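PDB 6JEB: beta-hexosaminidase Amuc_2018 from Akkermansia muciniphila, which hydrolyses terminal non-reducing N-acetyl-D-hexosamine residues, removing beta-linked N-acetylglucosamine and N-acetylgalactosamine from glycans and chitobiose. Local coordinates for residues D37-T42 / A48-G53; R69-L72 / G78-C81; M116-F121 / A442-F447. One frame throughout, in Å; residues are numbered along the deposited sequence.

Interaction 1. Residues D37-T42 / A48-G53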
loop_
_atom_site.group_PDB
_atom_site.type_symbol
_atom_site.label_atom_id
_atom_site.label_comp_id
_atom_site.label_asym_id
_atom_site.label_seq_id
_atom_site.Cartn_x
_atom_site.Cartn_y
_atom_site.Cartn_z
ATOM N N ASP A 37 -0.716 18.258 10.759
ATOM C CA ASP A 37 -1.595 17.250 10.177
ATOM C C ASP A 37 -3.031 17.359 10.679
ATOM O O ASP A 37 -3.839 16.460 10.415
ATOM C CB ASP A 37 -1.052 15.840 10.459
ATOM C CG ASP A 37 -0.917 15.545 11.956
ATOM O OD1 ASP A 37 -0.778 16.488 12.751
ATOM O OD2 ASP A 37 -0.935 14.364 12.345
ATOM N N ALA A 38 -3.377 18.445 11.368
ATOM C CA ALA A 38 -4.654 18.573 12.054
ATOM C C ALA A 38 -5.479 19.707 11.450
ATOM O O ALA A 38 -4.946 20.651 10.854
ATOM C CB ALA A 38 -4.433 18.832 13.547
ATOM N N TYR A 39 -6.798 19.613 11.608
ATOM C CA TYR A 39 -7.684 20.683 11.166
ATOM C C TYR A 39 -8.850 20.816 12.140
ATOM O O TYR A 39 -9.151 19.906 12.923
ATOM C CB TYR A 39 -8.192 20.482 9.709
ATOM C CG TYR A 39 -9.150 19.321 9.587
ATOM C CD1 TYR A 39 -10.518 19.500 9.786
ATOM C CD2 TYR A 39 -8.688 18.036 9.308
ATOM C CE1 TYR A 39 -11.397 18.442 9.717
ATOM C CE2 TYR A 39 -9.560 16.971 9.224
ATOM C CZ TYR A 39 -10.918 17.179 9.442
ATOM O OH TYR A 39 -11.801 16.127 9.397
ATOM N N ARG A 40 -9.502 21.974 12.078
ATOM C CA ARG A 40 -10.764 22.222 12.758
ATOM C C ARG A 40 -11.725 22.789 11.725
ATOM O O ARG A 40 -11.438 23.816 11.103
ATOM C CB ARG A 40 -10.583 23.208 13.911
ATOM C CG ARG A 40 -11.862 23.458 14.706
ATOM C CD ARG A 40 -11.693 24.608 15.712
ATOM N NE ARG A 40 -10.473 24.465 16.508
ATOM C CZ ARG A 40 -9.408 25.258 16.417
ATOM N NH1 ARG A 40 -9.400 26.289 15.575
ATOM N NH2 ARG A 40 -8.347 25.024 17.180
ATOM N N LEU A 41 -12.847 22.110 11.522
ATOM C CA LEU A 41 -13.832 22.517 10.528
ATOM C C LEU A 41 -15.127 22.816 11.259
ATOM O O LEU A 41 -15.679 21.937 11.927
ATOM C CB LEU A 41 -14.030 21.412 9.492
ATOM C CG LEU A 41 -15.025 21.702 8.369
ATOM C CD1 LEU A 41 -14.569 22.873 7.505
ATOM C CD2 LEU A 41 -15.208 20.460 7.516
ATOM N N THR A 42 -15.599 24.054 11.150
ATOM C CA THR A 42 -16.814 24.491 11.829
ATOM C C THR A 42 -17.899 24.720 10.787
ATOM O O THR A 42 -17.716 25.505 9.848
ATOM C CB THR A 42 -16.551 25.760 12.641
ATOM O OG1 THR A 42 -15.490 25.500 13.571
ATOM C CG2 THR A 42 -17.807 26.178 13.413
ATOM N N ALA A 48 -19.009 27.295 6.103
ATOM C CA ALA A 48 -18.030 26.537 6.859
ATOM C C ALA A 48 -16.750 27.336 7.056
ATOM O O ALA A 48 -16.367 28.150 6.212
ATOM C CB ALA A 48 -17.703 25.228 6.135
ATOM N N HIS A 49 -16.087 27.083 8.180
ATOM C CA HIS A 49 -14.808 27.701 8.500
ATOM C C HIS A 49 -13.774 26.605 8.687
ATOM O O HIS A 49 -13.981 25.689 9.493
ATOM C CB HIS A 49 -14.918 28.496 9.800
ATOM C CG HIS A 49 -15.930 29.590 9.744
ATOM N ND1 HIS A 49 -15.634 30.848 9.264
ATOM C CD2 HIS A 49 -17.238 29.618 10.099
ATOM C CE1 HIS A 49 -16.714 31.607 9.337
ATOM N NE2 HIS A 49 -17.700 30.885 9.840
ATOM N N LEU A 50 -12.668 26.697 7.953
ATOM C CA LEU A 50 -11.594 25.718 8.041
ATOM C C LEU A 50 -10.364 26.362 8.666
ATOM O O LEU A 50 -9.911 27.416 8.214
ATOM C CB LEU A 50 -11.256 25.161 6.657
ATOM C CG LEU A 50 -10.134 24.117 6.629
ATOM C CD1 LEU A 50 -10.476 22.882 7.442
ATOM C CD2 LEU A 50 -9.838 23.725 5.188
ATOM N N ALA A 51 -9.843 25.738 9.715
ATOM C CA ALA A 51 -8.553 26.091 10.290
ATOM C C ALA A 51 -7.679 24.851 10.217
ATOM O O ALA A 51 -8.164 23.736 10.415
ATOM C CB ALA A 51 -8.710 26.511 11.756
ATOM N N SER A 52 -6.397 25.028 9.911
ATOM C CA SER A 52 -5.509 23.878 9.817
ATOM C C SER A 52 -4.129 24.269 10.318
ATOM O O SER A 52 -3.762 25.444 10.314
ATOM C CB SER A 52 -5.453 23.331 8.386
ATOM O OG SER A 52 -5.040 24.339 7.487
ATOM N N GLY A 53 -3.363 23.269 10.762
ATOM C CA GLY A 53 -2.025 23.553 11.251
ATOM C C GLY A 53 -0.951 23.585 10.189
ATOM O O GLY A 53 0.181 23.999 10.469
HETATM O O HOH W 1 -13.079 25.972 12.430
#

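Interaction 2. Residues R69-L72 / G78-C81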
loop_
_atom_site.group_PDB
_atom_site.type_symbol
_atom_site.label_atom_id
_atom_site.label_comp_id
_atom_site.label_asym_id
_atom_site.label_seq_id
_atom_site.Cartn_x
_atom_site.Cartn_y
_atom_site.Cartn_z
ATOM N N ARG A 69 -20.055 17.868 1.675
ATOM C CA ARG A 69 -20.770 18.361 0.501
ATOM C C ARG A 69 -21.530 17.240 -0.194
ATOM O O ARG A 69 -22.658 17.448 -0.666
ATOM C CB ARG A 69 -19.806 19.061 -0.454
ATOM C CG ARG A 69 -19.329 20.384 0.095
ATOM C CD ARG A 69 -18.266 21.049 -0.742
ATOM N NE ARG A 69 -18.058 22.407 -0.245
ATOM C CZ ARG A 69 -16.975 23.141 -0.463
ATOM N NH1 ARG A 69 -15.963 22.654 -1.174
ATOM N NH2 ARG A 69 -16.908 24.365 0.042
ATOM N N ASP A 70 -20.931 16.049 -0.270
ATOM C CA ASP A 70 -21.646 14.911 -0.836
ATOM C C ASP A 70 -22.858 14.549 0.016
ATOM O O ASP A 70 -23.931 14.235 -0.515
ATOM C CB ASP A 70 -20.703 13.717 -1.005
ATOM C CG ASP A 70 -19.642 13.953 -2.079
ATOM O OD1 ASP A 70 -19.817 14.867 -2.915
ATOM O OD2 ASP A 70 -18.631 13.218 -2.090
ATOM N N GLN A 71 -22.712 14.605 1.343
ATOM C CA GLN A 71 -23.856 14.360 2.215
ATOM C C GLN A 71 -24.950 15.404 2.001
ATOM O O GLN A 71 -26.130 15.062 1.822
ATOM C CB GLN A 71 -23.417 14.319 3.681
ATOM C CG GLN A 71 -24.579 13.971 4.610
ATOM C CD GLN A 71 -24.168 13.848 6.067
ATOM O OE1 GLN A 71 -22.982 13.771 6.388
ATOM N NE2 GLN A 71 -25.154 13.817 6.955
ATOM N N LEU A 72 -24.575 16.684 1.998
ATOM C CA LEU A 72 -25.564 17.745 1.837
ATOM C C LEU A 72 -26.288 17.632 0.499
ATOM O O LEU A 72 -27.490 17.913 0.408
ATOM C CB LEU A 72 -24.886 19.110 1.977
ATOM C CG LEU A 72 -25.749 20.350 1.731
ATOM C CD1 LEU A 72 -26.936 20.408 2.694
ATOM C CD2 LEU A 72 -24.898 21.616 1.832
ATOM N N GLY A 78 -30.843 19.777 4.855
ATOM C CA GLY A 78 -29.653 20.313 5.479
ATOM C C GLY A 78 -28.965 19.296 6.373
ATOM O O GLY A 78 -29.484 18.216 6.668
ATOM N N ILE A 79 -27.768 19.664 6.811
ATOM C CA ILE A 79 -26.968 18.823 7.699
ATOM C C ILE A 79 -26.803 19.569 9.014
ATOM O O ILE A 79 -26.983 20.798 9.075
ATOM C CB ILE A 79 -25.603 18.455 7.069
ATOM C CG1 ILE A 79 -24.726 19.703 6.916
ATOM C CG2 ILE A 79 -25.799 17.715 5.745
ATOM C CD1 ILE A 79 -23.293 19.388 6.523
ATOM N N PRO A 80 -26.456 18.866 10.093
ATOM C CA PRO A 80 -26.255 19.555 11.371
ATOM C C PRO A 80 -25.073 20.506 11.299
ATOM O O PRO A 80 -24.093 20.271 10.585
ATOM C CB PRO A 80 -25.964 18.420 12.358
ATOM C CG PRO A 80 -26.349 17.176 11.680
ATOM C CD PRO A 80 -26.312 17.405 10.216
ATOM N N CYS A 81 -25.175 21.588 12.057
ATOM C CA CYS A 81 -24.015 22.410 12.342
ATOM C C CYS A 81 -23.171 21.731 13.417
ATOM O O CYS A 81 -23.619 20.803 14.097
ATOM C CB CYS A 81 -24.461 23.795 12.801
ATOM S SG CYS A 81 -25.210 24.752 11.465
#

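Interaction 3. Residues M116-F121 / A442-F447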
loop_
_atom_site.group_PDB
_atom_site.type_symbol
_atom_site.label_atom_id
_atom_site.label_comp_id
_atom_site.label_asym_id
_atom_site.label_seq_id
_atom_site.Cartn_x
_atom_site.Cartn_y
_atom_site.Cartn_z
ATOM N N MET A 116 -8.723 6.744 -3.009
ATOM C CA MET A 116 -8.023 6.612 -1.729
ATOM C C MET A 116 -7.857 7.966 -1.035
ATOM O O MET A 116 -7.941 8.054 0.199
ATOM C CB MET A 116 -6.686 5.882 -1.891
ATOM C CG MET A 116 -5.592 6.699 -2.552
ATOM S SD MET A 116 -4.194 5.667 -3.052
ATOM C CE MET A 116 -3.427 5.352 -1.458
ATOM N N ALA A 117 -7.644 9.036 -1.807
ATOM C CA ALA A 117 -7.552 10.363 -1.206
ATOM C C ALA A 117 -8.865 10.756 -0.541
ATOM O O ALA A 117 -8.867 11.451 0.481
ATOM C CB ALA A 117 -7.171 11.401 -2.264
ATOM N N TYR A 118 -9.990 10.314 -1.104
ATOM C CA TYR A 118 -11.292 10.622 -0.524
ATOM C C TYR A 118 -11.398 10.109 0.906
ATOM O O TYR A 118 -12.098 10.720 1.730
ATOM C CB TYR A 118 -12.370 9.992 -1.407
ATOM C CG TYR A 118 -13.800 10.381 -1.112
ATOM C CD1 TYR A 118 -14.325 11.580 -1.582
ATOM C CD2 TYR A 118 -14.646 9.520 -0.423
ATOM C CE1 TYR A 118 -15.647 11.928 -1.345
ATOM C CE2 TYR A 118 -15.972 9.852 -0.185
ATOM C CZ TYR A 118 -16.463 11.064 -0.637
ATOM O OH TYR A 118 -17.777 11.401 -0.410
ATOM N N TYR A 119 -10.688 9.014 1.218
ATOM C CA TYR A 119 -10.670 8.392 2.540
ATOM C C TYR A 119 -9.405 8.717 3.342
ATOM O O TYR A 119 -9.131 8.054 4.351
ATOM C CB TYR A 119 -10.892 6.878 2.408
ATOM C CG TYR A 119 -12.288 6.605 1.905
ATOM C CD1 TYR A 119 -13.381 6.776 2.746
ATOM C CD2 TYR A 119 -12.525 6.225 0.581
ATOM C CE1 TYR A 119 -14.666 6.569 2.302
ATOM C CE2 TYR A 119 -13.822 6.017 0.123
ATOM C CZ TYR A 119 -14.889 6.193 0.992
ATOM O OH TYR A 119 -16.176 6.009 0.551
ATOM N N LYS A 120 -8.641 9.732 2.925
ATOM C CA LYS A 120 -7.477 10.239 3.655
ATOM C C LYS A 120 -6.311 9.255 3.721
ATOM O O LYS A 120 -5.467 9.356 4.620
ATOM C CB LYS A 120 -7.827 10.776 5.054
ATOM C CG LYS A 120 -8.839 11.905 5.053
ATOM C CD LYS A 120 -8.996 12.480 6.455
ATOM C CE LYS A 120 -10.012 13.620 6.517
ATOM N NZ LYS A 120 -11.420 13.120 6.480
ATOM N N PHE A 121 -6.204 8.310 2.784
ATOM C CA PHE A 121 -4.946 7.587 2.658
ATOM C C PHE A 121 -3.855 8.568 2.249
ATOM O O PHE A 121 -4.109 9.531 1.525
ATOM C CB PHE A 121 -5.057 6.489 1.596
ATOM C CG PHE A 121 -5.789 5.261 2.069
ATOM C CD1 PHE A 121 -5.113 4.272 2.770
ATOM C CD2 PHE A 121 -7.147 5.098 1.820
ATOM C CE1 PHE A 121 -5.773 3.139 3.220
ATOM C CE2 PHE A 121 -7.818 3.969 2.273
ATOM C CZ PHE A 121 -7.126 2.988 2.973
ATOM N N ALA A 442 -23.155 2.810 4.443
ATOM C CA ALA A 442 -24.387 2.772 3.666
ATOM C C ALA A 442 -24.630 4.101 2.957
ATOM O O ALA A 442 -25.006 4.124 1.778
ATOM C CB ALA A 442 -25.561 2.407 4.574
ATOM N N ASP A 443 -24.405 5.221 3.654
ATOM C CA ASP A 443 -24.537 6.527 3.013
ATOM C C ASP A 443 -23.487 6.724 1.928
ATOM O O ASP A 443 -23.747 7.398 0.924
ATOM C CB ASP A 443 -24.405 7.648 4.046
ATOM C CG ASP A 443 -25.539 7.663 5.060
ATOM O OD1 ASP A 443 -26.630 7.108 4.774
ATOM O OD2 ASP A 443 -25.339 8.249 6.147
ATOM N N HIS A 444 -22.294 6.152 2.113
ATOM C CA HIS A 444 -21.220 6.328 1.143
ATOM C C HIS A 444 -21.499 5.656 -0.195
ATOM O O HIS A 444 -20.868 6.017 -1.195
ATOM C CB HIS A 444 -19.895 5.862 1.735
ATOM C CG HIS A 444 -19.212 6.919 2.536
ATOM N ND1 HIS A 444 -17.951 7.388 2.233
ATOM C CD2 HIS A 444 -19.641 7.643 3.598
ATOM C CE1 HIS A 444 -17.623 8.338 3.093
ATOM N NE2 HIS A 444 -18.635 8.517 3.927
ATOM N N ARG A 445 -22.415 4.693 -0.256
ATOM C CA ARG A 445 -22.745 4.136 -1.562
ATOM C C ARG A 445 -23.183 5.239 -2.518
ATOM O O ARG A 445 -22.694 5.325 -3.652
ATOM C CB ARG A 445 -23.820 3.062 -1.458
ATOM C CG ARG A 445 -24.035 2.394 -2.800
ATOM C CD ARG A 445 -25.200 1.441 -2.829
ATOM N NE ARG A 445 -25.377 0.908 -4.174
ATOM C CZ ARG A 445 -26.544 0.513 -4.668
ATOM N NH1 ARG A 445 -27.639 0.595 -3.922
ATOM N NH2 ARG A 445 -26.620 0.044 -5.907
ATOM N N GLN A 446 -24.084 6.119 -2.065
ATOM C CA GLN A 446 -24.539 7.214 -2.917
ATOM C C GLN A 446 -23.436 8.236 -3.155
ATOM O O GLN A 446 -23.317 8.783 -4.259
ATOM C CB GLN A 446 -25.772 7.889 -2.312
ATOM C CG GLN A 446 -27.042 7.058 -2.383
ATOM C CD GLN A 446 -27.359 6.578 -3.786
ATOM O OE1 GLN A 446 -27.267 7.335 -4.753
ATOM N NE2 GLN A 446 -27.736 5.310 -3.905
ATOM N N PHE A 447 -22.620 8.521 -2.128
ATOM C CA PHE A 447 -21.539 9.491 -2.307
ATOM C C PHE A 447 -20.605 9.048 -3.423
ATOM O O PHE A 447 -20.243 9.840 -4.305
ATOM C CB PHE A 447 -20.706 9.655 -1.030
ATOM C CG PHE A 447 -21.465 10.122 0.190
ATOM C CD1 PHE A 447 -22.786 10.534 0.132
ATOM C CD2 PHE A 447 -20.812 10.157 1.414
ATOM C CE1 PHE A 447 -23.447 10.950 1.284
ATOM C CE2 PHE A 447 -21.460 10.577 2.567
ATOM C CZ PHE A 447 -22.783 10.974 2.502
#

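Interaction 1. Residues D37-T42 / A48-G53
Tyr-39 to Thr-42 and Ala-48 to Ser-52 run antiparallel, their axes 171° apart in direction, as the two arms of a beta hairpin in the non-catalytic N-terminal domain of this family 20 glycoside hydrolase. Arg-40 with Ala-51 and Thr-42 with His-49 are the hydrogen-bonded pairs; in the first, Arg-40 N reaches Ala-51 O at 2.8 Å and Ala-51 N reaches Arg-40 O at 2.9 Å. Beyond the strand end, Gly-53 N still donates to Ala-38 O.

Tyr-39, Leu-41, Leu-50 and Ser-52 occupy the face turned to helix 55-73. Here the two leucines meet methyl to methyl, Leu-41 CD1 lying 4.1 Å from Leu-50 CD1. With CG between its backbone N and carbonyl carbon (chi1 69°), Tyr-39 sends its ring away from strand 48-52; CB stays behind, 4.0 Å from Leu-50 CD1, while the hydroxyl bonds to Thr-64 on the helix. The other face carries Arg-40, Thr-42, His-49 and Ala-51. Arg-40 bends at chi3 to bring NH1 to 3.9 Å from the methyl CB of Ala-51, and His-49 ND1 bonds to Ser-27 on the adjoining strand. A water bridges the arms, 2.7 Å from Thr-42 OG1 and donating to His-49 O.

Interaction 2. Residues R69-L72 / G78-C81
Ile-79 meets the last turn of helix 55-73 through one methyl group. Its CB is directed at the helix and divides into two branches. The branch that touches is CG2: with CG1 turned aside (chi1 66°), this methyl is left facing the helix, and it comes to rest against the backbone as much as against side chains: 3.9 Å from Leu-72 CA, with Leu-72 CB at 4.1 Å. The same methyl also lies 4.1 Å from Gln-71 CG and equally far from Gln-71 NE2.

This is a helix laid against a beta sheet, in the N-terminal alpha/beta domain of a family 20 enzyme, where the chain leaves helix 55-73 and enters strand 79-86. At the entry, Leu-72 CD1 sits 3.9 Å from Gly-78 CA, a residue whose backbone angles (phi 97°, psi 170°) call for glycine. Gln-71 stretches out fully from CB, so its aliphatic CG serves the apolar contact while the amide at its end is held by others: NE2 gives hydrogen bonds to Gln-75 OE1 and Gln-3 O, and OE1 accepts from Ser-5 N.

Interaction 3. Residues M116-F121 / A442-F447
Tyr-119 and His-444 meet rim to rim rather than stacked, through a hydrogen bond of 2.8 Å between Tyr-119 OH and His-444 ND1. The hydroxyl lies at the imidazole edge, in its plane, and the two rings, arriving from opposite directions, are turned 32° against each other. The far nitrogen of the imidazole, NE2, bonds to Ser-5 O, a carbonyl that can only accept, so NE2 probably carries a proton; with both nitrogens bonded, the rotation of the ring is fixed.

Tyr-118 runs beside its neighbour, its CD2 standing 3.6 Å above one face of the Tyr-119 ring near the rim. Its CE2 comes 4.0 Å from His-444 CE1. With CG anti to the backbone N (chi1 -170°), the ring is carried across to helix 434-452, with OH 3.5 Å from Phe-447 CB and bonded to Asp-70. A phenylalanine in place of Tyr-119 would probably leave buried His-444 ND1 without its mate and its imidazole held through NE2 alone.

Immediately after the two tyrosines in the chain, Lys-120, with positive phi, is the C-prime residue of a Schellman motif: Phe-121 N bonds to Met-116 O and Lys-120 N to Ala-117 O, ending a helix of the TIM barrel that forms the catalytic domain.

The three contacts illustrate how an accessory domain is seated on a catalytic barrel, with helix 55-73 lying between its sheet and the segments of interaction 3. Interactions 1 and 2 both reach the same sheet, whose strands 39-44 and 79-86 are neighbours; their centres are about 17 Å apart and their nearest atoms about 6 Å, without touching. Interaction 3, its centre about 15 Å from that of interaction 2, meets it directly: Asp-70 OD2 lies 2.6 Å from Tyr-118 OH, and Phe-447 CE1 packs 3.6 Å from Gln-71 CA. Interaction 1 reaches it too, with Tyr-39 OH 4.2 Å from Lys-120 NZ, both bonding to Thr-64. The Tyr-119 side chain is about 11 Å from that of substrate-binding Leu-353, whereas interactions 1 and 2 lie away from the substrate and zinc sites.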